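Local coordinates for cytosolic phospholipase A2 delta (Homo sapiens, PDB 5IZ5), which hydrolyses membrane glycerophospholipids at the sn-2 position in a calcium-dependent manner, preferring linoleic acid there and releasing a free fatty acid and a lysophospholipid, at residues N157-A162 / L495-F500; Q617-H622 / S635-L640. The protein carries 3 engineered substitutions. One frame throughout, in Å; residues are numbered along the deposited sequence.

Contact 1 (N157-A162 / L495-F500)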
# COMPACT_ATOMS: atom_id res chain seq x y z
N ASN B 157 11.93 3.49 14.26
CA ASN B 157 10.79 4.22 14.82
C ASN B 157 10.11 3.36 15.91
O ASN B 157 8.95 3.59 16.25
CB ASN B 157 9.78 4.59 13.74
CG ASN B 157 9.25 3.38 12.99
OD1 ASN B 157 9.47 2.24 13.39
ND2 ASN B 157 8.53 3.64 11.90
N LYS B 158 10.84 2.36 16.40
CA LYS B 158 10.39 1.41 17.44
C LYS B 158 9.45 0.31 16.94
O LYS B 158 9.01 -0.52 17.74
CB LYS B 158 9.80 2.14 18.65
CG LYS B 158 10.74 3.13 19.30
CD LYS B 158 12.04 2.48 19.75
CE LYS B 158 12.94 3.50 20.43
NZ LYS B 158 13.63 2.97 21.64
N VAL B 159 9.14 0.28 15.65
CA VAL B 159 8.44 -0.88 15.06
C VAL B 159 9.23 -1.46 13.88
O VAL B 159 9.41 -2.66 13.81
CB VAL B 159 6.94 -0.61 14.74
CG1 VAL B 159 6.44 0.67 15.38
CG2 VAL B 159 6.64 -0.67 13.26
N ILE B 160 9.74 -0.59 13.01
CA ILE B 160 10.63 -1.00 11.93
C ILE B 160 12.05 -0.62 12.30
O ILE B 160 12.27 0.47 12.82
CB ILE B 160 10.27 -0.25 10.63
CG1 ILE B 160 8.99 -0.81 9.99
CG2 ILE B 160 11.43 -0.24 9.63
CD1 ILE B 160 9.03 -2.27 9.59
N VAL B 161 13.01 -1.49 11.98
CA VAL B 161 14.43 -1.27 12.22
C VAL B 161 15.21 -1.36 10.92
O VAL B 161 15.09 -2.32 10.15
CB VAL B 161 15.03 -2.33 13.17
CG1 VAL B 161 16.53 -2.12 13.35
CG2 VAL B 161 14.33 -2.32 14.52
N ALA B 162 16.03 -0.34 10.68
CA ALA B 162 17.02 -0.36 9.63
C ALA B 162 18.35 -0.82 10.23
O ALA B 162 18.94 -0.14 11.09
CB ALA B 162 17.14 1.01 9.02
N LEU B 495 0.51 3.17 7.31
CA LEU B 495 0.12 3.68 8.62
C LEU B 495 0.59 2.73 9.75
O LEU B 495 1.10 3.17 10.77
CB LEU B 495 -1.40 3.90 8.67
CG LEU B 495 -1.99 4.93 7.69
CD1 LEU B 495 -3.52 4.92 7.73
CD2 LEU B 495 -1.46 6.33 7.96
N LYS B 496 0.45 1.43 9.55
CA LYS B 496 0.85 0.44 10.56
C LYS B 496 2.35 0.45 10.91
O LYS B 496 2.73 0.29 12.08
CB LYS B 496 0.45 -0.97 10.07
CG LYS B 496 0.66 -2.12 11.06
CD LYS B 496 0.99 -3.43 10.34
CE LYS B 496 -0.22 -4.14 9.79
NZ LYS B 496 0.12 -5.56 9.49
N TYR B 497 3.21 0.66 9.91
CA TYR B 497 4.67 0.54 10.12
C TYR B 497 5.38 1.89 10.29
O TYR B 497 6.59 1.94 10.59
CB TYR B 497 5.32 -0.22 8.95
CG TYR B 497 4.80 -1.62 8.71
CD1 TYR B 497 5.09 -2.65 9.59
CD2 TYR B 497 4.05 -1.91 7.59
CE1 TYR B 497 4.62 -3.94 9.36
CE2 TYR B 497 3.59 -3.19 7.34
CZ TYR B 497 3.87 -4.20 8.23
OH TYR B 497 3.41 -5.47 7.99
N GLY B 498 4.64 2.98 10.10
CA GLY B 498 5.22 4.32 10.21
C GLY B 498 6.38 4.53 9.26
O GLY B 498 7.43 5.04 9.65
N ALA B 499 6.18 4.17 8.00
CA ALA B 499 7.26 4.14 7.02
C ALA B 499 6.74 4.65 5.69
O ALA B 499 5.77 4.14 5.15
CB ALA B 499 7.80 2.73 6.89
N PHE B 500 7.41 5.68 5.16
CA PHE B 500 6.91 6.42 4.03
C PHE B 500 8.03 6.80 3.06
O PHE B 500 9.19 6.94 3.44
CB PHE B 500 6.21 7.70 4.53
CG PHE B 500 4.89 7.45 5.22
CD1 PHE B 500 3.69 7.66 4.56
CD2 PHE B 500 4.85 7.03 6.55
CE1 PHE B 500 2.47 7.43 5.19
CE2 PHE B 500 3.64 6.79 7.19
CZ PHE B 500 2.45 6.99 6.51
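Y497 meets I160 with its CB, ring and carbonyl oxygen, and N157 through that oxygen alone. The I160 and Y497 side chains cross obliquely: I160 CG1 lies 3.9 Å from Y497 CB, and I160 CD1 comes within 4.0 Å of Y497 CD1. V159 CG2 reaches the same ring at its edge, near the ring plane, while K496 CD, from the same segment as the tyrosine, lies over one face, offset toward the rim. The amide of N157 works at both ends. N157 ND2 donates to Y497 O at 2.9 Å with an N-H...O angle of 151°, and weakly to G498 O. N157 OD1 turns back on its own segment, accepting from V159 N in an Asx turn and, at 2.9 Å, from I160 N, which lies in the carbonyl plane. These bonds satisfy both polar atoms of a buried group and fix its rotation. G498 has positive phi, which favours glycine, and with A499 it forms a G1 beta bulge opposite F494. The polar ends of the 495-500 side chains turn to other partners, Y497 OH to E483 and T641 N, K496 NZ to E483 and D634. The contact sets the hairpin turn between strands 152-156 and 160-172, part of the sheet running through the C2-type regions, against the catalytic-domain hairpin of strands 492-494 and 499-501, with L286 of strand 285-286 packed beside both.

Contact 2 (Q617-H622 / S635-L640)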
# COMPACT_ATOMS: atom_id res chain seq x y z
N GLN B 617 12.17 -5.52 18.29
CA GLN B 617 11.88 -6.56 19.29
C GLN B 617 10.54 -6.35 19.99
O GLN B 617 9.82 -7.31 20.28
CB GLN B 617 13.01 -6.64 20.32
CG GLN B 617 12.80 -7.64 21.46
CD GLN B 617 12.57 -9.07 21.00
OE1 GLN B 617 11.67 -9.73 21.51
NE2 GLN B 617 13.38 -9.56 20.07
N ASP B 618 10.16 -5.10 20.24
CA ASP B 618 8.88 -4.87 20.89
C ASP B 618 7.90 -4.11 19.99
O ASP B 618 7.05 -3.35 20.47
CB ASP B 618 9.01 -4.27 22.31
CG ASP B 618 10.18 -3.34 22.46
OD1 ASP B 618 11.22 -3.72 23.04
OD2 ASP B 618 10.03 -2.20 22.00
N TYR B 619 7.98 -4.38 18.68
CA TYR B 619 7.04 -3.82 17.71
C TYR B 619 5.56 -4.02 18.12
O TYR B 619 4.74 -3.13 17.93
CB TYR B 619 7.27 -4.40 16.30
CG TYR B 619 6.70 -5.78 16.08
CD1 TYR B 619 7.33 -6.90 16.60
CD2 TYR B 619 5.55 -5.96 15.32
CE1 TYR B 619 6.81 -8.17 16.39
CE2 TYR B 619 5.03 -7.22 15.11
CZ TYR B 619 5.66 -8.32 15.64
OH TYR B 619 5.15 -9.58 15.43
N CYS B 620 5.24 -5.18 18.68
CA CYS B 620 3.85 -5.49 19.07
C CYS B 620 3.24 -4.54 20.08
O CYS B 620 2.06 -4.21 19.97
CB CYS B 620 3.73 -6.89 19.66
SG CYS B 620 3.34 -8.13 18.44
N SER B 621 4.03 -4.13 21.06
CA SER B 621 3.56 -3.26 22.12
C SER B 621 3.88 -1.79 21.81
O SER B 621 4.44 -1.08 22.65
CB SER B 621 4.23 -3.66 23.43
OG SER B 621 5.61 -3.38 23.40
N HIS B 622 3.56 -1.36 20.59
CA HIS B 622 3.70 0.02 20.19
C HIS B 622 2.30 0.52 19.85
O HIS B 622 1.53 -0.17 19.20
CB HIS B 622 4.63 0.13 18.98
CG HIS B 622 4.84 1.53 18.49
ND1 HIS B 622 4.02 2.14 17.57
CD2 HIS B 622 5.80 2.44 18.79
CE1 HIS B 622 4.45 3.37 17.33
NE2 HIS B 622 5.54 3.57 18.06
N SER B 635 1.13 -10.95 14.95
CA SER B 635 1.98 -11.55 15.99
C SER B 635 3.09 -12.46 15.40
O SER B 635 3.93 -12.98 16.15
CB SER B 635 1.15 -12.32 17.04
OG SER B 635 0.72 -13.58 16.56
N MET B 636 3.09 -12.63 14.08
CA MET B 636 4.09 -13.43 13.36
C MET B 636 5.04 -12.51 12.58
O MET B 636 4.81 -12.21 11.41
CB MET B 636 3.43 -14.41 12.40
CG MET B 636 2.53 -15.43 13.07
SD MET B 636 3.39 -16.58 14.18
CE MET B 636 4.30 -17.57 13.00
N PRO B 637 6.13 -12.09 13.24
CA PRO B 637 6.96 -11.06 12.62
C PRO B 637 7.68 -11.50 11.34
O PRO B 637 7.84 -10.70 10.43
CB PRO B 637 7.94 -10.71 13.74
CG PRO B 637 8.05 -11.96 14.53
CD PRO B 637 6.67 -12.54 14.53
N SER B 638 8.06 -12.77 11.25
CA SER B 638 8.68 -13.28 10.02
C SER B 638 7.72 -13.31 8.83
O SER B 638 8.17 -13.34 7.69
CB SER B 638 9.30 -14.66 10.26
OG SER B 638 8.37 -15.54 10.86
N GLN B 639 6.41 -13.27 9.08
CA GLN B 639 5.40 -13.26 8.02
C GLN B 639 4.84 -11.86 7.71
O GLN B 639 3.84 -11.76 6.99
CB GLN B 639 4.23 -14.18 8.38
CG GLN B 639 4.65 -15.50 9.02
CD GLN B 639 3.47 -16.44 9.23
OE1 GLN B 639 2.49 -16.08 9.89
NE2 GLN B 639 3.56 -17.65 8.69
N LEU B 640 5.46 -10.81 8.22
CA LEU B 640 4.98 -9.44 7.95
C LEU B 640 5.54 -8.88 6.64
O LEU B 640 6.38 -9.50 6.00
CB LEU B 640 5.30 -8.52 9.13
CG LEU B 640 4.49 -8.80 10.41
CD1 LEU B 640 4.72 -7.71 11.44
CD2 LEU B 640 3.01 -8.93 10.13
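The Y619 ring reaches across to P637 and L640, whose CB and CD1 approach it obliquely, while SG of C620, from its own segment, lies 3.6 Å above one face of the Y619 ring, offset toward the rim. F625 adds an edge-to-face ring contact. P637 crosses the tyrosine at about a right angle, with P637 CB 3.8 Å from Y619 CZ and P637 CD 3.4 Å from Y619 OH. L640 meets the ring tip to tip, L640 CD1 standing 3.7 Å from Y619 CE2. A chi1 of 79° sets Y619 CG between the backbone N and the carbonyl carbon. The hydroxyl beyond hydrogen-bonds to D634 O, at the end of helix 631-634. An alanine here would probably leave that carbonyl without its hydroxyl partner and open a gap beside P637 and L640. The 635-640 loop is braced by its own turn, with L640 N bonded to P637 O at 3.2 Å. The two loops flank helices 623-628 and 631-634, H622 being the N-cap of the first, and P637 and S638 also pack on V91 of strand 91-98 in the C2 domain.

Contacts 1 and 2 are neighbours, their centres about 11 Å apart, and they meet directly. V159 CG1 packs 3.6 Å from H622 ND1, V159 O lies 3.7 Å from Y619 CB, and Y497 OH comes 3.8 Å from L640 CB. D634 is an outside partner shared by both contacts. F288 touches N157, V159 and H622. Contact 1 brings the 157-162 turn against the catalytic domain, whereas contact 2 joins two loops within the catalytic region, one of which also touches the C2 strand 91-98. Both lie away from the nucleophile S365 and from D651, the probable proton acceptor.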